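Local atomic coordinates of 3-oxoacyl-[acyl-carrier-protein] synthase 2 (PDB entry 4JGA), a protein that probably catalyses the condensation of an acyl chain with malonyl-acyl-carrier protein during elongation in bacterial fatty acid synthesis. Residues 300-305 with 424-429; 279-284 with 311-316; 111-116 with 172-177; 124-129 with 162-167; 56-61 with 220-225. All coordinates share one frame; numbering follows the deposited sequence.

Contact 1: 300-305 with 424-429; sequences RGAYRA and GTNASL
The guanidinium of Arg300 has Arg304 CD over one face, 3.3 Å above its plane and towards the rim. The other flat group, the carboxamide of Asn426, lies against the peptide that joins Gly301 to Ala302. Its ND2 comes to 3.5 Å from Gly301 CA, and its CG is 3.9 Å from Ala302 N. Here helix 300-312 covers strand 425-432 of the large mixed sheet in the thiolase fold. The short segments run nearly alongside, with axes 7.6 Å apart and 24° between their directions.

Gly301 has no side chain, and this lets Asn426 come so close to the helix backbone. The amide does not bond to the helix. Its ND2 binds Asp288 OD1, with a weak second bond to Thr286 OG1, a hydroxyl that also binds Gly301 O and so links to both partners. Further along, Ala305 CB sits between two strand side chains, 4.0 Å from Asn426 CB and 3.6 Å from Ser428 OG.

Arg300 and Arg304 reach the second subunit: Arg300 NH2 forms a salt bridge with Asp120 of that subunit, and Arg304 NH1 binds the carbonyl of its Ser175. The side chain of Ser428 lies about 8 Å from the bound potassium ion. Its OG is anti to the carbonyl carbon (chi1 -67°) and binds OD1 of the potassium ligand Asn418, while Ser428 CB packs 3.5 Å from Ala305 O.

Contact 2: 279-284 with 311-316; sequences EVIGYG and LDATIT
Strand segment 279-284 meets the end of helix 300-312 and the turn after it. The touching parts run 128° apart. A classic beta bulge places both Ile281 and Gly282 opposite Val430 on the neighbouring strand. Thr314, the first residue to leave helical angles, has positive phi and closes a Schellman motif. Gly282 CA is 4.2 Å from Ala313 CA. Ala313 CA makes a CH...O contact of 3.1 Å with Ile281 O.

Asp312 CG is anti to its backbone N, which sends the carboxylate to the strand. OD2 uses its anti lone pair to accept Tyr283 N at 2.9 Å, in a bent bond (136° at the hydrogen). The same oxygen forms a salt bridge with Arg197 NH2, which probably keeps the carboxylate ionised. This joins helix 300-312, on one face of the thiolase-fold sheet, to helix 187-200 on the other. The Tyr283 ring leads away from 311-316 and packs on that second helix; its OH binds Asp194 OD1.

Ile281 holds CG1 in the crowded position between backbone N and carbonyl carbon (chi1 54°). Its CD1 packs 3.7 Å from Ala313 CB. The same methyl lies 4.2 Å from Ile315 CG2, where the two isoleucines cross at about a right angle.

Contact 3: 111-116 with 172-177; sequences WLPDDE and YGFSGP
Phe174 leaves the backbone with CG anti to its carbonyl carbon (chi1 -62°). Its CB packs on Leu124 of strand 122-127. The ring then extends towards the loop 111-116. One face of it carries Tyr172 CB, 3.4 Å above the plane and over the ring centre. This is a neighbour from the same turn. At the tip the ring meets the loop with its edge. CE1 touches Pro113 CD at 3.9 Å, and the proline and phenylalanine cross at about a right angle. CE1 is also 4.0 Å from Trp111 CD1. CZ lies 3.9 Å from Trp111 O, near the ring plane.

The indole and the phenyl ring are close to parallel (23°) but strongly offset. Their centroids, taken on the five-membered ring of Trp111, are 5.7 Å apart, so little of one lies over the other. Trp111 is held by NE1, which binds Thr122 OG1. Pro113 CD lies over one face of the indole, toward its rim.

At the more open side Leu112 CD1 approaches the Tyr172 ring obliquely, 3.4 Å from CE1. Next to it a water donates to two carbonyls. It is 2.7 Å from Pro113 O and 2.7 Å from Tyr172 O, and so ties the two loops together.

Ser175 OG binds Asp120. The contact thus joins the loop before helix 116-120 to the turn after helix 163-172. That turn, with Gly173 at positive phi, leads into strand 178-179, the outermost of the thiolase-fold sheet within this chain, at the dimer interface.

Contact 4: 124-129 with 162-167; sequences LILGSG and NLLSGL
Water 2 makes two clear hydrogen bonds. It donates to Leu126 O at 2.7 Å and accepts from Ser165 N at 2.8 Å. Ser165 is in the first turn of its helix, where an N-H lacks the usual carbonyl one turn back. The water takes that place and joins the helix start to the strand. Ser165 OG has its clear partner elsewhere, in Gln179 O. Its first torsion (chi1 -74°) sets it beside the backbone N and brings it 3.4 Å from Leu126 CB.

Strand 122-127 lies between strands 178-179 and 206-213 in the thiolase-fold sheet. Helix 163-172 packs across it. The short axes approach to 7.5 Å, and their directions differ by 137°. On the far side of the segment Asn162 ND2 binds Phe422 O of the second subunit.

Leucines make the other contacts. Leu126 and Leu164 cross at about a right angle, with Leu126 CB 3.9 Å from Leu164 CG. Leu126 CD1 passes on to Ser165 CA at 4.0 Å. Leu164 also touches Ala212 on the next strand and Val99 on helix 93-109. Leu124, two residues earlier on the same side of the strand, lays its CD2 3.6 Å from Ser165 O.

Contact 5: 56-61 with 220-225; sequences SKLACK and GVAGFV
The loop that joins the two strands of the small antiparallel sheet, 47-49 and 62-64, folds onto helix 218-226. This lies away from the large sheet of the thiolase fold, next to the second subunit. Gly149 of that subunit packs on both Leu58 and Ala222, so the dimer partner covers part of the contact.

The loop offers three successive residues to one face of the helix. Leu58 points to the helix and splits its two methyls. CD1 goes to Val221 CG1 at 4.1 Å, in an oblique crossing, and CD2 goes to Ala222 CB at 4.0 Å. Ala59, which is exposed, sets CB 4.1 Å from Val225 CG1. Cys60 turns CB towards the helix and meets Val225 CG2 at 4.0 Å. Its SG is anti to the backbone N (chi1 180°), and CB rather than sulfur makes the touch.

Val221 and Val225 are one turn apart and joined by the helical hydrogen bond from Val225 N to Val221 O. Val221 CG1 comes between Leu58 and Cys60 and approaches Cys60 O to 3.7 Å. Apart from this oxygen, the side-chain contacts are all apolar, so the helix gives the loop a surface of methyl groups.

The loop holds its own shape by polar bonds on other sides. The Asn235 side chain takes Ala59 O and Lys61 N. Lys61 points away from the helix and curls back along its own loop. Its NZ binds Thr55 O and also Leu58 O, the latter at 2.9 Å, in the carbonyl plane and at 153° to the C=O.

Contacts 1 and 2 share helix 300-312 and use neighbouring strands of the large sheet. They touch where Ser428 O lies 2.8 Å from Gly284 N, a probable hydrogen bond. Contacts 3 and 4 join likewise, with Pro177 O 2.8 Å from Leu124 N. Contact 4 is nested inside the loop closed by contact 3. Contact 5 touches none of the others; its nearest atoms are about 8 Å from those of contact 4 and about 27 Å from those of contact 3. The metal ions lie on the side of contacts 1 and 2. The side chain of Ile315 is about 9 Å from the sodium ion. Across the dimer, Arg304 of contact 1 reaches Ser175 of contact 3 in the other subunit.

Contact 1: 300-305 with 424-429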
# COMPACT_ATOMS: atom_id res chain seq x y z
N ARG A 300 -14.45 18.68 4.86
CA ARG A 300 -14.43 18.11 6.20
C ARG A 300 -13.17 17.24 6.48
O ARG A 300 -12.55 17.41 7.51
CB ARG A 300 -15.69 17.28 6.46
CG ARG A 300 -15.83 16.88 7.91
CD ARG A 300 -17.19 16.33 8.30
NE ARG A 300 -17.13 16.15 9.75
CZ ARG A 300 -16.66 15.07 10.38
NH1 ARG A 300 -16.24 14.01 9.70
NH2 ARG A 300 -16.62 15.05 11.70
N GLY A 301 -12.84 16.34 5.55
CA GLY A 301 -11.69 15.45 5.72
C GLY A 301 -10.37 16.23 5.76
O GLY A 301 -9.52 15.97 6.62
N ALA A 302 -10.24 17.21 4.88
CA ALA A 302 -9.04 18.04 4.80
C ALA A 302 -8.89 18.87 6.07
O ALA A 302 -7.81 18.88 6.65
CB ALA A 302 -9.08 18.93 3.56
N TYR A 303 -9.99 19.51 6.50
CA TYR A 303 -10.01 20.30 7.71
C TYR A 303 -9.61 19.47 8.91
O TYR A 303 -8.79 19.89 9.72
CB TYR A 303 -11.41 20.91 7.94
CG TYR A 303 -11.59 21.67 9.25
CD1 TYR A 303 -11.99 21.01 10.38
CD2 TYR A 303 -11.30 23.02 9.35
CE1 TYR A 303 -12.13 21.68 11.58
CE2 TYR A 303 -11.45 23.72 10.53
CZ TYR A 303 -11.86 23.03 11.65
OH TYR A 303 -12.04 23.64 12.87
N ARG A 304 -10.20 18.29 9.05
CA ARG A 304 -9.90 17.41 10.16
C ARG A 304 -8.45 16.93 10.14
O ARG A 304 -7.84 16.83 11.17
CB ARG A 304 -10.86 16.22 10.18
CG ARG A 304 -12.28 16.59 10.63
CD ARG A 304 -13.25 15.45 10.36
NE ARG A 304 -12.76 14.24 10.99
CZ ARG A 304 -12.55 13.08 10.39
NH1 ARG A 304 -12.94 12.85 9.13
NH2 ARG A 304 -12.01 12.09 11.09
N ALA A 305 -7.92 16.57 8.98
CA ALA A 305 -6.54 16.11 8.91
C ALA A 305 -5.57 17.17 9.44
O ALA A 305 -4.67 16.86 10.22
CB ALA A 305 -6.17 15.72 7.51
N GLY A 424 -11.23 9.92 -1.26
CA GLY A 424 -11.38 10.81 -0.14
C GLY A 424 -10.34 10.67 0.98
O GLY A 424 -10.64 10.96 2.13
N THR A 425 -9.12 10.31 0.65
CA THR A 425 -8.14 10.04 1.68
C THR A 425 -7.27 11.31 1.91
O THR A 425 -6.86 11.95 0.94
CB THR A 425 -7.31 8.79 1.35
OG1 THR A 425 -6.39 8.54 2.43
CG2 THR A 425 -6.52 8.92 0.00
N ASN A 426 -7.03 11.67 3.16
CA ASN A 426 -6.33 12.92 3.50
C ASN A 426 -5.24 12.66 4.51
O ASN A 426 -5.43 11.91 5.47
CB ASN A 426 -7.28 13.93 4.12
CG ASN A 426 -8.54 14.12 3.29
OD1 ASN A 426 -8.52 14.81 2.27
ND2 ASN A 426 -9.62 13.50 3.71
N ALA A 427 -4.08 13.26 4.26
CA ALA A 427 -2.99 13.19 5.21
C ALA A 427 -2.35 14.57 5.38
O ALA A 427 -2.12 15.29 4.39
CB ALA A 427 -1.97 12.17 4.75
N SER A 428 -2.09 14.93 6.64
CA SER A 428 -1.37 16.16 6.98
C SER A 428 -0.23 15.83 7.94
O SER A 428 -0.39 15.00 8.86
CB SER A 428 -2.29 17.19 7.64
OG SER A 428 -3.23 17.65 6.69
N LEU A 429 0.91 16.47 7.70
CA LEU A 429 2.09 16.28 8.50
C LEU A 429 2.57 17.64 9.05
O LEU A 429 2.54 18.64 8.34
CB LEU A 429 3.18 15.64 7.65
CG LEU A 429 2.92 14.18 7.27
CD1 LEU A 429 3.84 13.74 6.11
CD2 LEU A 429 3.07 13.27 8.49

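Contact 2: 279-284 with 311-316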
# COMPACT_ATOMS: atom_id res chain seq x y z
N GLU A 279 11.99 17.86 13.33
CA GLU A 279 11.29 16.83 14.07
C GLU A 279 9.85 16.69 13.51
O GLU A 279 9.15 17.68 13.29
CB GLU A 279 11.28 17.14 15.56
CG GLU A 279 10.65 16.04 16.42
CD GLU A 279 10.56 16.40 17.89
OE1 GLU A 279 11.09 17.47 18.27
OE2 GLU A 279 9.99 15.57 18.65
N VAL A 280 9.45 15.45 13.26
CA VAL A 280 8.09 15.17 12.82
C VAL A 280 7.25 15.04 14.07
O VAL A 280 7.47 14.14 14.86
CB VAL A 280 8.00 13.87 12.00
CG1 VAL A 280 6.62 13.72 11.37
CG2 VAL A 280 9.05 13.86 10.91
N ILE A 281 6.34 15.97 14.28
CA ILE A 281 5.62 16.04 15.53
C ILE A 281 4.12 15.80 15.41
O ILE A 281 3.47 15.57 16.41
CB ILE A 281 5.84 17.40 16.27
CG1 ILE A 281 5.52 18.61 15.39
CG2 ILE A 281 7.25 17.50 16.81
CD1 ILE A 281 5.42 19.89 16.21
N GLY A 282 3.58 15.89 14.21
CA GLY A 282 2.15 15.71 14.03
C GLY A 282 1.79 15.02 12.75
O GLY A 282 2.40 15.28 11.70
N TYR A 283 0.74 14.20 12.84
CA TYR A 283 0.24 13.42 11.71
C TYR A 283 -1.28 13.27 11.83
O TYR A 283 -1.77 12.74 12.84
CB TYR A 283 0.85 12.02 11.71
CG TYR A 283 0.42 11.00 10.64
CD1 TYR A 283 0.01 11.37 9.37
CD2 TYR A 283 0.54 9.63 10.91
CE1 TYR A 283 -0.32 10.43 8.42
CE2 TYR A 283 0.24 8.68 9.95
CZ TYR A 283 -0.19 9.07 8.72
OH TYR A 283 -0.49 8.09 7.79
N GLY A 284 -1.98 13.76 10.82
CA GLY A 284 -3.43 13.62 10.71
C GLY A 284 -3.77 12.77 9.50
O GLY A 284 -3.17 12.93 8.43
N LEU A 311 -3.27 18.87 16.75
CA LEU A 311 -3.57 18.28 18.05
C LEU A 311 -2.57 17.18 18.41
O LEU A 311 -2.10 17.10 19.54
CB LEU A 311 -5.02 17.75 18.09
CG LEU A 311 -6.12 18.82 18.08
CD1 LEU A 311 -7.49 18.17 17.95
CD2 LEU A 311 -6.10 19.72 19.33
N ASP A 312 -2.26 16.34 17.45
CA ASP A 312 -1.29 15.25 17.61
C ASP A 312 0.08 15.86 18.01
O ASP A 312 0.75 15.35 18.90
CB ASP A 312 -1.21 14.44 16.29
CG ASP A 312 -0.29 13.22 16.38
OD1 ASP A 312 -0.33 12.55 17.40
OD2 ASP A 312 0.48 12.93 15.43
N ALA A 313 0.43 16.99 17.39
CA ALA A 313 1.67 17.74 17.71
C ALA A 313 1.65 18.54 19.02
O ALA A 313 2.70 19.08 19.44
CB ALA A 313 1.97 18.69 16.58
N THR A 314 0.48 18.60 19.66
CA THR A 314 0.22 19.46 20.80
C THR A 314 0.67 20.92 20.52
O THR A 314 1.26 21.57 21.36
CB THR A 314 0.81 18.88 22.11
OG1 THR A 314 2.23 18.85 22.02
CG2 THR A 314 0.37 17.45 22.29
N ILE A 315 0.34 21.42 19.33
CA ILE A 315 0.48 22.84 19.05
C ILE A 315 -0.87 23.47 18.71
O ILE A 315 -1.87 22.76 18.47
CB ILE A 315 1.45 23.09 17.88
CG1 ILE A 315 0.88 22.56 16.55
CG2 ILE A 315 2.80 22.46 18.16
CD1 ILE A 315 1.67 23.04 15.35
N THR A 316 -0.87 24.80 18.65
CA THR A 316 -2.07 25.58 18.32
C THR A 316 -1.87 26.21 16.94
O THR A 316 -0.74 26.28 16.45
CB THR A 316 -2.34 26.64 19.39
OG1 THR A 316 -1.15 27.38 19.62
CG2 THR A 316 -2.77 25.99 20.74

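Contact 3: 111-116 with 172-177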
# COMPACT_ATOMS: atom_id res chain seq x y z
N TRP A 111 23.50 6.67 7.45
CA TRP A 111 23.10 5.45 8.10
C TRP A 111 23.34 4.28 7.17
O TRP A 111 22.53 3.95 6.30
CB TRP A 111 21.65 5.52 8.51
CG TRP A 111 21.17 4.32 9.25
CD1 TRP A 111 20.19 3.43 8.82
CD2 TRP A 111 21.61 3.85 10.51
NE1 TRP A 111 20.03 2.43 9.75
CE2 TRP A 111 20.89 2.65 10.79
CE3 TRP A 111 22.58 4.28 11.42
CZ2 TRP A 111 21.09 1.90 11.96
CZ3 TRP A 111 22.77 3.54 12.60
CH2 TRP A 111 22.01 2.36 12.85
N LEU A 112 24.50 3.65 7.32
CA LEU A 112 24.89 2.51 6.50
C LEU A 112 25.38 1.39 7.42
O LEU A 112 26.52 0.97 7.31
CB LEU A 112 26.06 2.88 5.59
CG LEU A 112 25.81 3.69 4.30
CD1 LEU A 112 25.10 2.82 3.29
CD2 LEU A 112 25.05 5.00 4.55
N PRO A 113 24.52 0.94 8.34
CA PRO A 113 24.91 -0.06 9.32
C PRO A 113 25.41 -1.36 8.68
O PRO A 113 24.87 -1.81 7.68
CB PRO A 113 23.62 -0.31 10.10
CG PRO A 113 22.54 -0.00 9.12
CD PRO A 113 23.07 1.19 8.37
N ASP A 114 26.46 -1.92 9.25
CA ASP A 114 26.96 -3.24 8.85
C ASP A 114 26.49 -4.36 9.79
O ASP A 114 26.64 -5.57 9.49
CB ASP A 114 28.49 -3.25 8.85
CG ASP A 114 29.08 -2.54 7.63
OD1 ASP A 114 28.35 -2.30 6.66
OD2 ASP A 114 30.28 -2.23 7.63
N ASP A 115 25.99 -3.97 10.94
CA ASP A 115 25.75 -4.93 12.00
C ASP A 115 24.29 -5.36 12.03
O ASP A 115 23.38 -4.61 11.73
CB ASP A 115 26.15 -4.35 13.35
CG ASP A 115 25.30 -3.19 13.71
OD1 ASP A 115 25.44 -2.14 13.02
OD2 ASP A 115 24.42 -3.35 14.62
N GLU A 116 24.09 -6.59 12.47
CA GLU A 116 22.80 -7.24 12.43
C GLU A 116 21.72 -6.49 13.26
O GLU A 116 20.65 -6.19 12.75
CB GLU A 116 22.98 -8.67 12.92
CG GLU A 116 21.92 -9.67 12.55
CD GLU A 116 22.42 -11.08 12.73
OE1 GLU A 116 22.54 -11.50 13.90
OE2 GLU A 116 22.70 -11.75 11.70
N TYR A 172 20.76 -2.15 1.02
CA TYR A 172 21.44 -1.78 2.26
C TYR A 172 21.38 -2.83 3.37
O TYR A 172 21.89 -2.61 4.46
CB TYR A 172 20.91 -0.42 2.77
CG TYR A 172 21.24 0.68 1.79
CD1 TYR A 172 22.55 1.15 1.67
CD2 TYR A 172 20.26 1.25 1.00
CE1 TYR A 172 22.86 2.16 0.76
CE2 TYR A 172 20.56 2.27 0.11
CZ TYR A 172 21.86 2.71 -0.02
OH TYR A 172 22.13 3.72 -0.91
N GLY A 173 20.77 -3.97 3.11
CA GLY A 173 20.56 -4.95 4.17
C GLY A 173 19.51 -4.56 5.24
O GLY A 173 19.54 -5.12 6.33
N PHE A 174 18.59 -3.65 4.96
CA PHE A 174 17.64 -3.22 5.99
C PHE A 174 16.58 -4.30 6.17
O PHE A 174 15.84 -4.63 5.24
CB PHE A 174 17.00 -1.90 5.63
CG PHE A 174 17.96 -0.75 5.51
CD1 PHE A 174 19.15 -0.69 6.22
CD2 PHE A 174 17.61 0.33 4.73
CE1 PHE A 174 20.00 0.41 6.14
CE2 PHE A 174 18.46 1.43 4.60
CZ PHE A 174 19.66 1.47 5.32
N SER A 175 16.54 -4.90 7.36
CA SER A 175 15.78 -6.13 7.58
C SER A 175 14.65 -5.98 8.58
O SER A 175 14.04 -6.97 9.02
CB SER A 175 16.76 -7.22 8.01
OG SER A 175 17.65 -6.71 8.99
N GLY A 176 14.37 -4.74 8.95
CA GLY A 176 13.17 -4.41 9.73
C GLY A 176 11.90 -4.49 8.88
O GLY A 176 11.90 -5.10 7.81
N PRO A 177 10.78 -3.90 9.38
CA PRO A 177 9.54 -3.91 8.63
C PRO A 177 9.73 -3.46 7.18
O PRO A 177 10.37 -2.45 6.94
CB PRO A 177 8.64 -2.94 9.39
CG PRO A 177 9.20 -2.86 10.75
CD PRO A 177 10.68 -3.12 10.63
O HOH W 1 23.59 -0.79 5.48

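Contact 4: 124-129 with 162-167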
# COMPACT_ATOMS: atom_id res chain seq x y z
N LEU A 124 11.36 0.10 6.28
CA LEU A 124 10.99 0.91 5.13
C LEU A 124 9.45 0.97 4.96
O LEU A 124 8.74 -0.03 5.15
CB LEU A 124 11.59 0.33 3.84
CG LEU A 124 13.07 -0.08 3.84
CD1 LEU A 124 13.22 -1.51 4.32
CD2 LEU A 124 13.67 0.05 2.45
N ILE A 125 8.97 2.16 4.57
CA ILE A 125 7.61 2.35 4.08
C ILE A 125 7.71 3.25 2.86
O ILE A 125 7.76 4.50 2.96
CB ILE A 125 6.65 2.95 5.12
CG1 ILE A 125 6.60 2.08 6.38
CG2 ILE A 125 5.24 3.03 4.53
CD1 ILE A 125 5.57 2.55 7.40
N LEU A 126 7.78 2.59 1.72
CA LEU A 126 7.96 3.23 0.44
C LEU A 126 6.77 2.84 -0.45
O LEU A 126 6.40 1.67 -0.55
CB LEU A 126 9.31 2.86 -0.21
CG LEU A 126 10.55 3.30 0.52
CD1 LEU A 126 11.78 2.62 -0.03
CD2 LEU A 126 10.69 4.81 0.41
N GLY A 127 6.13 3.85 -1.04
CA GLY A 127 4.90 3.61 -1.79
C GLY A 127 4.86 4.27 -3.15
O GLY A 127 5.81 4.97 -3.57
N SER A 128 3.75 4.01 -3.83
CA SER A 128 3.37 4.63 -5.09
C SER A 128 1.85 4.64 -5.15
O SER A 128 1.20 3.83 -4.52
CB SER A 128 3.95 3.83 -6.26
OG SER A 128 3.73 4.51 -7.49
N GLY A 129 1.27 5.58 -5.87
CA GLY A 129 -0.19 5.62 -6.00
C GLY A 129 -0.70 4.60 -7.00
O GLY A 129 -1.69 3.89 -6.75
N ASN A 162 5.58 -2.95 -3.88
CA ASN A 162 6.44 -3.22 -2.75
C ASN A 162 7.87 -3.60 -3.11
O ASN A 162 8.72 -3.74 -2.22
CB ASN A 162 5.82 -4.27 -1.83
CG ASN A 162 5.89 -5.65 -2.42
OD1 ASN A 162 5.33 -5.92 -3.49
ND2 ASN A 162 6.53 -6.53 -1.71
N LEU A 163 8.16 -3.72 -4.40
CA LEU A 163 9.53 -4.03 -4.79
C LEU A 163 10.46 -2.81 -4.73
O LEU A 163 11.69 -2.95 -4.86
CB LEU A 163 9.57 -4.76 -6.13
CG LEU A 163 9.70 -6.29 -6.04
CD1 LEU A 163 11.10 -6.65 -5.57
CD2 LEU A 163 8.69 -6.91 -5.11
N LEU A 164 9.88 -1.63 -4.51
CA LEU A 164 10.72 -0.47 -4.22
C LEU A 164 11.33 -0.64 -2.84
O LEU A 164 12.57 -0.63 -2.70
CB LEU A 164 9.94 0.81 -4.35
CG LEU A 164 10.62 2.07 -3.81
CD1 LEU A 164 12.02 2.34 -4.36
CD2 LEU A 164 9.71 3.22 -4.14
N SER A 165 10.48 -0.89 -1.84
CA SER A 165 10.97 -1.27 -0.49
C SER A 165 11.88 -2.51 -0.58
O SER A 165 12.94 -2.54 0.04
CB SER A 165 9.80 -1.56 0.49
OG SER A 165 9.16 -0.37 0.90
N GLY A 166 11.48 -3.50 -1.38
CA GLY A 166 12.30 -4.70 -1.56
C GLY A 166 13.75 -4.41 -1.99
O GLY A 166 14.69 -4.90 -1.38
N LEU A 167 13.91 -3.63 -3.06
CA LEU A 167 15.23 -3.37 -3.61
C LEU A 167 16.10 -2.48 -2.73
O LEU A 167 17.30 -2.70 -2.66
CB LEU A 167 15.15 -2.80 -5.03
CG LEU A 167 14.80 -3.83 -6.11
CD1 LEU A 167 14.81 -3.14 -7.47
CD2 LEU A 167 15.78 -4.97 -6.12
O HOH W 2 7.74 -0.16 -2.01

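Contact 5: 56-61 with 220-225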
# COMPACT_ATOMS: atom_id res chain seq x y z
N SER A 56 -0.78 12.90 -30.05
CA SER A 56 -1.65 13.55 -31.00
C SER A 56 -3.14 13.33 -30.71
O SER A 56 -3.93 14.20 -31.05
CB SER A 56 -1.34 13.09 -32.42
OG SER A 56 -1.39 11.69 -32.48
N LYS A 57 -3.53 12.22 -30.05
CA LYS A 57 -4.94 11.98 -29.69
C LYS A 57 -5.25 12.30 -28.24
O LYS A 57 -6.36 12.05 -27.79
CB LYS A 57 -5.37 10.51 -29.95
N LEU A 58 -4.29 12.82 -27.48
CA LEU A 58 -4.51 13.17 -26.08
C LEU A 58 -4.74 14.65 -25.90
O LEU A 58 -3.98 15.47 -26.41
CB LEU A 58 -3.31 12.74 -25.25
CG LEU A 58 -3.12 11.23 -25.19
CD1 LEU A 58 -1.78 10.91 -24.55
CD2 LEU A 58 -4.29 10.59 -24.45
N ALA A 59 -5.79 14.99 -25.16
CA ALA A 59 -6.17 16.38 -24.95
C ALA A 59 -5.19 17.12 -24.04
O ALA A 59 -5.08 18.34 -24.11
CB ALA A 59 -7.56 16.45 -24.37
N CYS A 60 -4.49 16.39 -23.18
CA CYS A 60 -3.39 16.96 -22.38
C CYS A 60 -2.05 16.45 -22.91
O CYS A 60 -1.87 15.27 -23.09
CB CYS A 60 -3.51 16.60 -20.90
SG CYS A 60 -2.15 17.29 -19.90
N LYS A 61 -1.15 17.38 -23.22
CA LYS A 61 0.06 17.05 -23.96
C LYS A 61 1.32 17.42 -23.17
O LYS A 61 2.41 17.42 -23.72
CB LYS A 61 0.06 17.80 -25.30
CG LYS A 61 -1.09 17.39 -26.21
CD LYS A 61 -1.22 18.30 -27.42
CE LYS A 61 -2.56 18.09 -28.10
NZ LYS A 61 -2.67 16.73 -28.71
N GLY A 220 -2.23 6.24 -18.74
CA GLY A 220 -2.25 7.13 -17.58
C GLY A 220 -2.82 8.51 -17.87
O GLY A 220 -3.73 8.99 -17.17
N VAL A 221 -2.28 9.16 -18.89
CA VAL A 221 -2.77 10.47 -19.27
C VAL A 221 -4.23 10.35 -19.74
O VAL A 221 -5.06 11.15 -19.37
CB VAL A 221 -1.90 11.12 -20.38
CG1 VAL A 221 -2.48 12.46 -20.80
CG2 VAL A 221 -0.46 11.28 -19.89
N ALA A 222 -4.51 9.35 -20.59
CA ALA A 222 -5.88 9.15 -21.07
C ALA A 222 -6.84 8.96 -19.88
O ALA A 222 -7.93 9.52 -19.86
CB ALA A 222 -5.95 7.95 -21.99
N GLY A 223 -6.38 8.22 -18.88
CA GLY A 223 -7.16 8.00 -17.64
C GLY A 223 -7.55 9.26 -16.93
O GLY A 223 -8.73 9.49 -16.63
N PHE A 224 -6.58 10.13 -16.72
CA PHE A 224 -6.82 11.39 -16.01
C PHE A 224 -7.58 12.39 -16.85
O PHE A 224 -8.40 13.15 -16.32
CB PHE A 224 -5.52 11.96 -15.43
CG PHE A 224 -5.06 11.25 -14.19
CD1 PHE A 224 -5.71 11.47 -12.99
CD2 PHE A 224 -4.04 10.32 -14.23
CE1 PHE A 224 -5.31 10.80 -11.85
CE2 PHE A 224 -3.63 9.65 -13.09
CZ PHE A 224 -4.27 9.89 -11.89
N VAL A 225 -7.36 12.37 -18.17
CA VAL A 225 -8.15 13.20 -19.05
C VAL A 225 -9.61 12.77 -18.93
O VAL A 225 -10.51 13.62 -18.82
CB VAL A 225 -7.67 13.12 -20.53
CG1 VAL A 225 -8.70 13.71 -21.50
CG2 VAL A 225 -6.33 13.81 -20.67